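Local coordinates for protein catalase (Pseudomonas syringae, PDB 1M7S) that decomposes hydrogen peroxide into water and oxygen with a heme cofactor, protecting the cell from peroxide toxicity, at residues R45-V50 / Q336-G341; P84-F89 / E304-A309. All coordinates share one frame; numbering follows the deposited sequence.

Contact 1. Residues R45-V50 / Q336-G341; sequences RIPERV and QMYRLG. With HEM (protoporphyrin IX containing Fe), chain E.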
loop_
_atom_site.group_PDB
_atom_site.type_symbol
_atom_site.label_atom_id
_atom_site.label_comp_id
_atom_site.label_asym_id
_atom_site.label_seq_id
_atom_site.Cartn_x
_atom_site.Cartn_y
_atom_site.Cartn_z
ATOM N N ARG A 45 -6.170 -10.063 -2.840
ATOM C CA ARG A 45 -4.977 -10.277 -3.654
ATOM C C ARG A 45 -3.818 -9.365 -3.318
ATOM O O ARG A 45 -4.055 -8.211 -2.961
ATOM C CB ARG A 45 -5.346 -10.036 -5.146
ATOM C CG ARG A 45 -6.553 -10.857 -5.665
ATOM C CD ARG A 45 -6.233 -12.365 -5.695
ATOM N NE ARG A 45 -7.444 -13.088 -6.058
ATOM C CZ ARG A 45 -8.257 -13.790 -5.266
ATOM N NH1 ARG A 45 -7.929 -14.005 -3.967
ATOM N NH2 ARG A 45 -9.416 -14.299 -5.729
ATOM N N ILE A 46 -2.574 -9.806 -3.493
ATOM C CA ILE A 46 -1.387 -8.976 -3.288
ATOM C C ILE A 46 -0.676 -9.049 -4.631
ATOM O O ILE A 46 -0.965 -10.015 -5.371
ATOM C CB ILE A 46 -0.490 -9.467 -2.128
ATOM C CG1 ILE A 46 0.021 -10.897 -2.297
ATOM C CG2 ILE A 46 -1.309 -9.350 -0.827
ATOM C CD1 ILE A 46 0.949 -11.301 -1.126
ATOM N N PRO A 47 0.334 -8.233 -4.872
ATOM C CA PRO A 47 1.071 -8.287 -6.132
ATOM C C PRO A 47 1.721 -9.658 -6.314
ATOM O O PRO A 47 2.268 -10.165 -5.319
ATOM C CB PRO A 47 2.160 -7.173 -6.086
ATOM C CG PRO A 47 1.496 -6.244 -5.049
ATOM C CD PRO A 47 0.857 -7.194 -4.011
ATOM N N GLU A 48 1.608 -10.231 -7.532
ATOM C CA GLU A 48 2.381 -11.468 -7.766
ATOM C C GLU A 48 3.883 -11.154 -7.841
ATOM O O GLU A 48 4.278 -10.001 -8.059
ATOM C CB GLU A 48 1.908 -12.229 -9.022
ATOM C CG GLU A 48 2.360 -11.573 -10.332
ATOM C CD GLU A 48 1.774 -12.216 -11.598
ATOM O OE1 GLU A 48 0.835 -13.059 -11.570
ATOM O OE2 GLU A 48 2.316 -11.860 -12.691
ATOM N N ARG A 49 4.749 -12.172 -7.733
ATOM C CA ARG A 49 6.182 -11.935 -7.857
ATOM C C ARG A 49 6.442 -11.367 -9.284
ATOM O O ARG A 49 5.799 -11.781 -10.254
ATOM C CB ARG A 49 7.008 -13.195 -7.680
ATOM C CG ARG A 49 6.951 -13.805 -6.245
ATOM C CD ARG A 49 7.341 -15.265 -6.323
ATOM N NE ARG A 49 7.483 -15.836 -4.935
ATOM C CZ ARG A 49 6.447 -16.018 -4.137
ATOM N NH1 ARG A 49 5.175 -15.788 -4.490
ATOM N NH2 ARG A 49 6.733 -16.517 -2.927
ATOM N N VAL A 50 7.374 -10.416 -9.374
ATOM C CA VAL A 50 7.685 -9.741 -10.656
ATOM C C VAL A 50 8.245 -10.740 -11.642
ATOM O O VAL A 50 8.048 -10.594 -12.862
ATOM C CB VAL A 50 8.600 -8.533 -10.395
ATOM C CG1 VAL A 50 10.025 -8.961 -10.011
ATOM C CG2 VAL A 50 8.725 -7.653 -11.644
ATOM N N GLN A 336 10.443 -7.669 -1.659
ATOM C CA GLN A 336 9.611 -8.258 -0.611
ATOM C C GLN A 336 9.086 -7.184 0.335
ATOM O O GLN A 336 8.010 -7.246 0.910
ATOM C CB GLN A 336 10.397 -9.377 0.105
ATOM C CG GLN A 336 10.488 -10.638 -0.793
ATOM C CD GLN A 336 11.731 -11.504 -0.640
ATOM O OE1 GLN A 336 12.584 -11.373 0.256
ATOM N NE2 GLN A 336 11.881 -12.424 -1.582
ATOM N N MET A 337 9.838 -6.078 0.474
ATOM C CA MET A 337 9.354 -4.962 1.301
ATOM C C MET A 337 8.057 -4.460 0.666
ATOM O O MET A 337 7.188 -3.924 1.362
ATOM C CB MET A 337 10.389 -3.862 1.367
ATOM C CG MET A 337 11.630 -4.187 2.226
ATOM S SD MET A 337 11.344 -3.770 3.948
ATOM C CE MET A 337 12.577 -4.709 4.812
ATOM N N TYR A 338 7.998 -4.501 -0.676
ATOM C CA TYR A 338 6.820 -4.032 -1.392
ATOM C C TYR A 338 5.723 -5.092 -1.503
ATOM O O TYR A 338 4.588 -4.783 -1.167
ATOM C CB TYR A 338 7.253 -3.626 -2.824
ATOM C CG TYR A 338 6.092 -3.405 -3.749
ATOM C CD1 TYR A 338 5.241 -2.307 -3.512
ATOM C CD2 TYR A 338 5.824 -4.272 -4.814
ATOM C CE1 TYR A 338 4.158 -2.068 -4.358
ATOM C CE2 TYR A 338 4.729 -4.036 -5.621
ATOM C CZ TYR A 338 3.910 -2.955 -5.384
ATOM O OH TYR A 338 2.812 -2.734 -6.193
ATOM N N ARG A 339 6.047 -6.280 -1.985
ATOM C CA ARG A 339 5.100 -7.375 -2.213
ATOM C C ARG A 339 4.443 -7.857 -0.924
ATOM O O ARG A 339 3.254 -8.190 -0.886
ATOM C CB ARG A 339 5.840 -8.593 -2.850
ATOM C CG ARG A 339 4.883 -9.683 -3.336
ATOM C CD ARG A 339 5.638 -10.691 -4.209
ATOM N NE ARG A 339 6.661 -11.472 -3.481
ATOM C CZ ARG A 339 6.441 -12.486 -2.660
ATOM N NH1 ARG A 339 7.505 -13.128 -2.137
ATOM N NH2 ARG A 339 5.241 -12.966 -2.336
ATOM N N LEU A 340 5.237 -7.991 0.117
ATOM C CA LEU A 340 4.760 -8.395 1.427
ATOM C C LEU A 340 4.566 -7.196 2.339
ATOM O O LEU A 340 3.431 -6.955 2.776
ATOM C CB LEU A 340 5.695 -9.429 2.072
ATOM C CG LEU A 340 5.858 -10.699 1.206
ATOM C CD1 LEU A 340 7.005 -11.566 1.730
ATOM C CD2 LEU A 340 4.595 -11.489 1.119
ATOM N N GLY A 341 5.640 -6.442 2.579
ATOM C CA GLY A 341 5.531 -5.328 3.526
ATOM C C GLY A 341 6.794 -5.341 4.406
ATOM O O GLY A 341 7.526 -6.318 4.480
HETATM C CHA HEM E . 12.670 -14.473 -8.009
HETATM C CHB HEM E . 16.275 -17.404 -9.364
HETATM C CHC HEM E . 18.604 -13.630 -11.285
HETATM C CHD HEM E . 15.498 -10.616 -9.069
HETATM C C1A HEM E . 13.449 -15.584 -8.228
HETATM C C2A HEM E . 13.063 -16.965 -7.852
HETATM C C3A HEM E . 14.056 -17.771 -8.226
HETATM C C4A HEM E . 15.072 -16.946 -8.858
HETATM C CMA HEM E . 14.189 -19.289 -8.046
HETATM C CAA HEM E . 11.736 -17.276 -7.138
HETATM C CBA HEM E . 11.868 -17.510 -5.596
HETATM C CGA HEM E . 10.501 -18.010 -5.056
HETATM O O1A HEM E . 9.938 -17.175 -4.306
HETATM O O2A HEM E . 10.232 -19.172 -5.421
HETATM C C1B HEM E . 17.237 -16.644 -9.973
HETATM C C2B HEM E . 18.531 -17.124 -10.441
HETATM C C3B HEM E . 19.173 -16.071 -10.990
HETATM C C4B HEM E . 18.313 -14.927 -10.863
HETATM C CMB HEM E . 18.987 -18.584 -10.321
HETATM C CAB HEM E . 20.540 -15.973 -11.668
HETATM C CBB HEM E . 21.547 -16.785 -11.410
HETATM C C1C HEM E . 18.023 -12.507 -10.756
HETATM C C2C HEM E . 18.598 -11.182 -10.787
HETATM C C3C HEM E . 17.757 -10.353 -10.154
HETATM C C4C HEM E . 16.607 -11.137 -9.756
HETATM C CMC HEM E . 19.982 -10.803 -11.378
HETATM C CAC HEM E . 17.859 -8.842 -9.868
HETATM C CBC HEM E . 19.003 -8.220 -9.530
HETATM C C1D HEM E . 14.429 -11.422 -8.659
HETATM C C2D HEM E . 13.219 -10.917 -8.032
HETATM C C3D HEM E . 12.443 -11.962 -7.738
HETATM C C4D HEM E . 13.139 -13.154 -8.171
HETATM C CMD HEM E . 12.978 -9.413 -7.813
HETATM C CAD HEM E . 11.048 -11.964 -7.049
HETATM C CBD HEM E . 11.238 -12.248 -5.515
HETATM C CGD HEM E . 9.969 -12.079 -4.700
HETATM O O1D HEM E . 9.925 -12.727 -3.596
HETATM O O2D HEM E . 9.027 -11.328 -5.054
HETATM N NA HEM E . 14.648 -15.638 -8.879
HETATM N NB HEM E . 17.132 -15.290 -10.221
HETATM N NC HEM E . 16.788 -12.452 -10.146
HETATM N ND HEM E . 14.362 -12.801 -8.677
HETATM FE FE HEM E . 15.765 -14.034 -9.422
HETATM O O HOH W 1 2.761 -12.487 -4.005
HETATM O O HOH W 2 15.187 -14.486 -11.831
#

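Contact 2. Residues P84-F89 / E304-A309; sequences PVFVRF and EQVAMA. With HEM (protoporphyrin IX containing Fe), chain E.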
loop_
_atom_site.group_PDB
_atom_site.type_symbol
_atom_site.label_atom_id
_atom_site.label_comp_id
_atom_site.label_asym_id
_atom_site.label_seq_id
_atom_site.Cartn_x
_atom_site.Cartn_y
_atom_site.Cartn_z
ATOM N N PRO A 84 15.113 -28.222 8.871
ATOM C CA PRO A 84 13.832 -28.156 8.128
ATOM C C PRO A 84 14.023 -27.191 6.952
ATOM O O PRO A 84 14.712 -26.200 7.111
ATOM C CB PRO A 84 12.809 -27.572 9.076
ATOM C CG PRO A 84 13.533 -27.386 10.384
ATOM C CD PRO A 84 15.027 -27.530 10.163
ATOM N N VAL A 85 13.328 -27.429 5.857
ATOM C CA VAL A 85 13.333 -26.530 4.723
ATOM C C VAL A 85 11.922 -26.223 4.227
ATOM O O VAL A 85 10.992 -27.023 4.425
ATOM C CB VAL A 85 14.096 -27.155 3.523
ATOM C CG1 VAL A 85 15.579 -27.489 3.845
ATOM C CG2 VAL A 85 13.510 -28.447 2.964
ATOM N N PHE A 86 11.832 -25.185 3.390
ATOM C CA PHE A 86 10.623 -24.891 2.638
ATOM C C PHE A 86 11.195 -24.751 1.210
ATOM O O PHE A 86 12.189 -23.995 1.091
ATOM C CB PHE A 86 9.919 -23.636 3.133
ATOM C CG PHE A 86 8.624 -23.390 2.379
ATOM C CD1 PHE A 86 7.423 -23.710 2.965
ATOM C CD2 PHE A 86 8.679 -22.890 1.070
ATOM C CE1 PHE A 86 6.213 -23.531 2.283
ATOM C CE2 PHE A 86 7.450 -22.707 0.400
ATOM C CZ PHE A 86 6.252 -23.045 0.966
ATOM N N VAL A 87 10.645 -25.422 0.207
ATOM C CA VAL A 87 11.162 -25.280 -1.159
ATOM C C VAL A 87 10.045 -24.672 -2.032
ATOM O O VAL A 87 8.950 -25.159 -1.906
ATOM C CB VAL A 87 11.657 -26.606 -1.720
ATOM C CG1 VAL A 87 11.854 -26.570 -3.246
ATOM C CG2 VAL A 87 13.003 -27.044 -1.063
ATOM N N ARG A 88 10.345 -23.674 -2.842
ATOM C CA ARG A 88 9.321 -23.191 -3.793
ATOM C C ARG A 88 9.969 -23.452 -5.185
ATOM O O ARG A 88 11.098 -23.015 -5.458
ATOM C CB ARG A 88 9.015 -21.690 -3.633
ATOM C CG ARG A 88 7.805 -21.295 -4.563
ATOM C CD ARG A 88 7.287 -19.934 -4.027
ATOM N NE ARG A 88 6.371 -19.362 -5.048
ATOM C CZ ARG A 88 6.687 -18.830 -6.212
ATOM N NH1 ARG A 88 7.910 -18.698 -6.715
ATOM N NH2 ARG A 88 5.617 -18.396 -6.935
ATOM N N PHE A 89 9.207 -24.178 -6.035
ATOM C CA PHE A 89 9.626 -24.478 -7.391
ATOM C C PHE A 89 8.842 -23.482 -8.294
ATOM O O PHE A 89 7.747 -23.150 -7.864
ATOM C CB PHE A 89 9.217 -25.903 -7.831
ATOM C CG PHE A 89 10.093 -26.971 -7.199
ATOM C CD1 PHE A 89 11.400 -27.152 -7.576
ATOM C CD2 PHE A 89 9.554 -27.797 -6.208
ATOM C CE1 PHE A 89 12.187 -28.129 -6.999
ATOM C CE2 PHE A 89 10.310 -28.779 -5.609
ATOM C CZ PHE A 89 11.642 -28.949 -6.017
ATOM N N GLU A 304 2.527 -18.501 -1.398
ATOM C CA GLU A 304 2.510 -17.151 -1.983
ATOM C C GLU A 304 3.356 -16.217 -1.128
ATOM O O GLU A 304 4.086 -15.415 -1.669
ATOM C CB GLU A 304 1.061 -16.634 -2.087
ATOM C CG GLU A 304 0.950 -15.394 -2.965
ATOM C CD GLU A 304 1.449 -15.587 -4.395
ATOM O OE1 GLU A 304 1.919 -14.580 -5.008
ATOM O OE2 GLU A 304 1.372 -16.670 -4.982
ATOM N N GLN A 305 3.178 -16.282 0.218
ATOM C CA GLN A 305 3.890 -15.351 1.076
ATOM C C GLN A 305 5.338 -15.678 1.414
ATOM O O GLN A 305 5.991 -14.777 2.004
ATOM C CB GLN A 305 3.094 -15.103 2.361
ATOM C CG GLN A 305 1.752 -14.432 2.173
ATOM C CD GLN A 305 1.075 -14.101 3.486
ATOM O OE1 GLN A 305 0.567 -12.990 3.595
ATOM N NE2 GLN A 305 1.087 -15.017 4.490
ATOM N N VAL A 306 5.890 -16.805 1.017
ATOM C CA VAL A 306 7.284 -17.082 1.364
ATOM C C VAL A 306 8.186 -16.061 0.693
ATOM O O VAL A 306 7.968 -15.620 -0.443
ATOM C CB VAL A 306 7.647 -18.540 1.063
ATOM C CG1 VAL A 306 7.771 -18.847 -0.437
ATOM C CG2 VAL A 306 8.895 -18.964 1.841
ATOM N N ALA A 307 9.232 -15.638 1.391
ATOM C CA ALA A 307 10.169 -14.608 0.946
ATOM C C ALA A 307 11.563 -15.228 0.815
ATOM O O ALA A 307 12.212 -15.474 1.838
ATOM C CB ALA A 307 10.154 -13.458 1.947
ATOM N N MET A 308 11.905 -15.646 -0.406
ATOM C CA MET A 308 13.226 -16.245 -0.637
ATOM C C MET A 308 14.204 -15.142 -1.021
ATOM O O MET A 308 13.845 -14.362 -1.917
ATOM C CB MET A 308 13.144 -17.225 -1.819
ATOM C CG MET A 308 12.164 -18.392 -1.665
ATOM S SD MET A 308 12.886 -19.519 -0.407
ATOM C CE MET A 308 11.704 -20.864 -0.530
ATOM N N ALA A 309 15.367 -15.020 -0.386
ATOM C CA ALA A 309 16.269 -13.928 -0.768
ATOM C C ALA A 309 17.711 -14.328 -0.537
ATOM O O ALA A 309 18.055 -14.744 0.578
ATOM C CB ALA A 309 15.923 -12.726 0.145
HETATM C CHA HEM E . 12.670 -14.473 -8.009
HETATM C CHB HEM E . 16.275 -17.404 -9.364
HETATM C CHC HEM E . 18.604 -13.630 -11.285
HETATM C CHD HEM E . 15.498 -10.616 -9.069
HETATM C C1A HEM E . 13.449 -15.584 -8.228
HETATM C C2A HEM E . 13.063 -16.965 -7.852
HETATM C C3A HEM E . 14.056 -17.771 -8.226
HETATM C C4A HEM E . 15.072 -16.946 -8.858
HETATM C CMA HEM E . 14.189 -19.289 -8.046
HETATM C CAA HEM E . 11.736 -17.276 -7.138
HETATM C CBA HEM E . 11.868 -17.510 -5.596
HETATM C CGA HEM E . 10.501 -18.010 -5.056
HETATM O O1A HEM E . 9.938 -17.175 -4.306
HETATM O O2A HEM E . 10.232 -19.172 -5.421
HETATM C C1B HEM E . 17.237 -16.644 -9.973
HETATM C C2B HEM E . 18.531 -17.124 -10.441
HETATM C C3B HEM E . 19.173 -16.071 -10.990
HETATM C C4B HEM E . 18.313 -14.927 -10.863
HETATM C CMB HEM E . 18.987 -18.584 -10.321
HETATM C CAB HEM E . 20.540 -15.973 -11.668
HETATM C CBB HEM E . 21.547 -16.785 -11.410
HETATM C C1C HEM E . 18.023 -12.507 -10.756
HETATM C C2C HEM E . 18.598 -11.182 -10.787
HETATM C C3C HEM E . 17.757 -10.353 -10.154
HETATM C C4C HEM E . 16.607 -11.137 -9.756
HETATM C CMC HEM E . 19.982 -10.803 -11.378
HETATM C CAC HEM E . 17.859 -8.842 -9.868
HETATM C CBC HEM E . 19.003 -8.220 -9.530
HETATM C C1D HEM E . 14.429 -11.422 -8.659
HETATM C C2D HEM E . 13.219 -10.917 -8.032
HETATM C C3D HEM E . 12.443 -11.962 -7.738
HETATM C C4D HEM E . 13.139 -13.154 -8.171
HETATM C CMD HEM E . 12.978 -9.413 -7.813
HETATM C CAD HEM E . 11.048 -11.964 -7.049
HETATM C CBD HEM E . 11.238 -12.248 -5.515
HETATM C CGD HEM E . 9.969 -12.079 -4.700
HETATM O O1D HEM E . 9.925 -12.727 -3.596
HETATM O O2D HEM E . 9.027 -11.328 -5.054
HETATM N NA HEM E . 14.648 -15.638 -8.879
HETATM N NB HEM E . 17.132 -15.290 -10.221
HETATM N NC HEM E . 16.788 -12.452 -10.146
HETATM N ND HEM E . 14.362 -12.801 -8.677
HETATM FE FE HEM E . 15.765 -14.034 -9.422
HETATM O O HOH W 3 3.112 -18.884 -5.580
HETATM O O HOH W 2 15.187 -14.486 -11.831
#

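Contact 1. Residues R45-V50 / Q336-G341
Arg49 and Arg339 lay their guanidinium groups over one another's faces, offset toward the rim, with the planes 32° apart. Two nitrogen pairs, Arg49 NH1 with Arg339 NH2 and Arg49 NH2 with Arg339 NH1, are each 3.6 Å apart, a like-charge approach that the heme propionates probably make tolerable. Arg49 runs extended from CG to NE, and its NE, at the guanidinium edge, donates to heme O1A over 2.9 Å. Arg339 instead bends at chi3 (66°), turning NE and NH1 toward the other propionate: NE reaches O2D at 2.8 Å and NH1 reaches O1D at 2.9 Å. Gln336 NE2 adds a nearly straight bond to O1D (2.8 Å, 179°). In the catalase fold this is where the C-terminal part of the helix that earlier carries Tyr332, the probable axial ligand of the iron, meets the loop leading to the predicted active-site residue His52. Pro47 O lies 3.3 Å from Arg339 CG, and a water, donating to Pro47 O and accepting from Arg339 NH2, bridges the two. Further along, Pro47 CG approaches the Tyr338 ring obliquely, 4.0 Å from CE2, while the Tyr338 hydroxyl bonds to Arg45 O of the second subunit.

Contact 2. Residues P84-F89 / E304-A309
In both Phe86 and Arg88 the CG stands anti to the backbone N (chi1 -177° and -174°), which sends the two side chains of strand 82-90 out toward Val306 and Met308. This strand belongs to the antiparallel beta barrel of catalase, hydrogen-bonded to strands 55-64 and 107-114, and the irregular segment 304-309 crosses the strand face that bears Phe86 and Arg88. Val87 between them points the other way, onto Met290 and Leu292 of strand 284-295. Val306 CG1 touches both neighbours: it is 4.0 Å from Phe86 CE2, approaching the ring obliquely, and 3.8 Å from Arg88 CD, while CG2 also rests against the Phe86 ring. Met308, folded at chi2, brings its CE to the strand instead, near the plane of the Phe86 ring at the edge, 4.0 Å from Phe86 CD2 and 3.6 Å from Phe86 O. Its CG meanwhile packs against a heme propionate, so this one side chain spans the distance from barrel to cofactor. Arg88 stretches from CG to NE alongside the same carboxylate, its CB, CG and CD all close to O2A, and its guanidinium takes that oxygen at the edge, in plane, through NH1 (2.7 Å, 165°). NH2 also donates to His52 O, tying this propionate-binding arginine to the backbone of the predicted active-site residue. A further polar link is indirect: Arg88 NH2 and Glu304 OE2 are 5.0 Å apart, joined by a water that accepts from NH2 at 2.9 Å and donates to OE2, also at 2.9 Å.

Overall arrangement
The two contacts grip the propionate end of one heme, with centres 14 Å apart, and contact 2 is nested within the chain loop that contact 1 closes. Contact 2, a barrel strand against a loop, is buried and largely apolar, reaching the heme mainly through one arginine; contact 1, a loop against a helix, is partly buried, rich in arginine, and borders the second subunit. They join directly: Gln336 NE2 probably bonds to Met308 O and Arg339 NH2 to Glu304 O, each at 2.8 Å. Arg49 NE lies 3.4 Å from Arg88 CZ, so arginines from both contacts converge on one propionate.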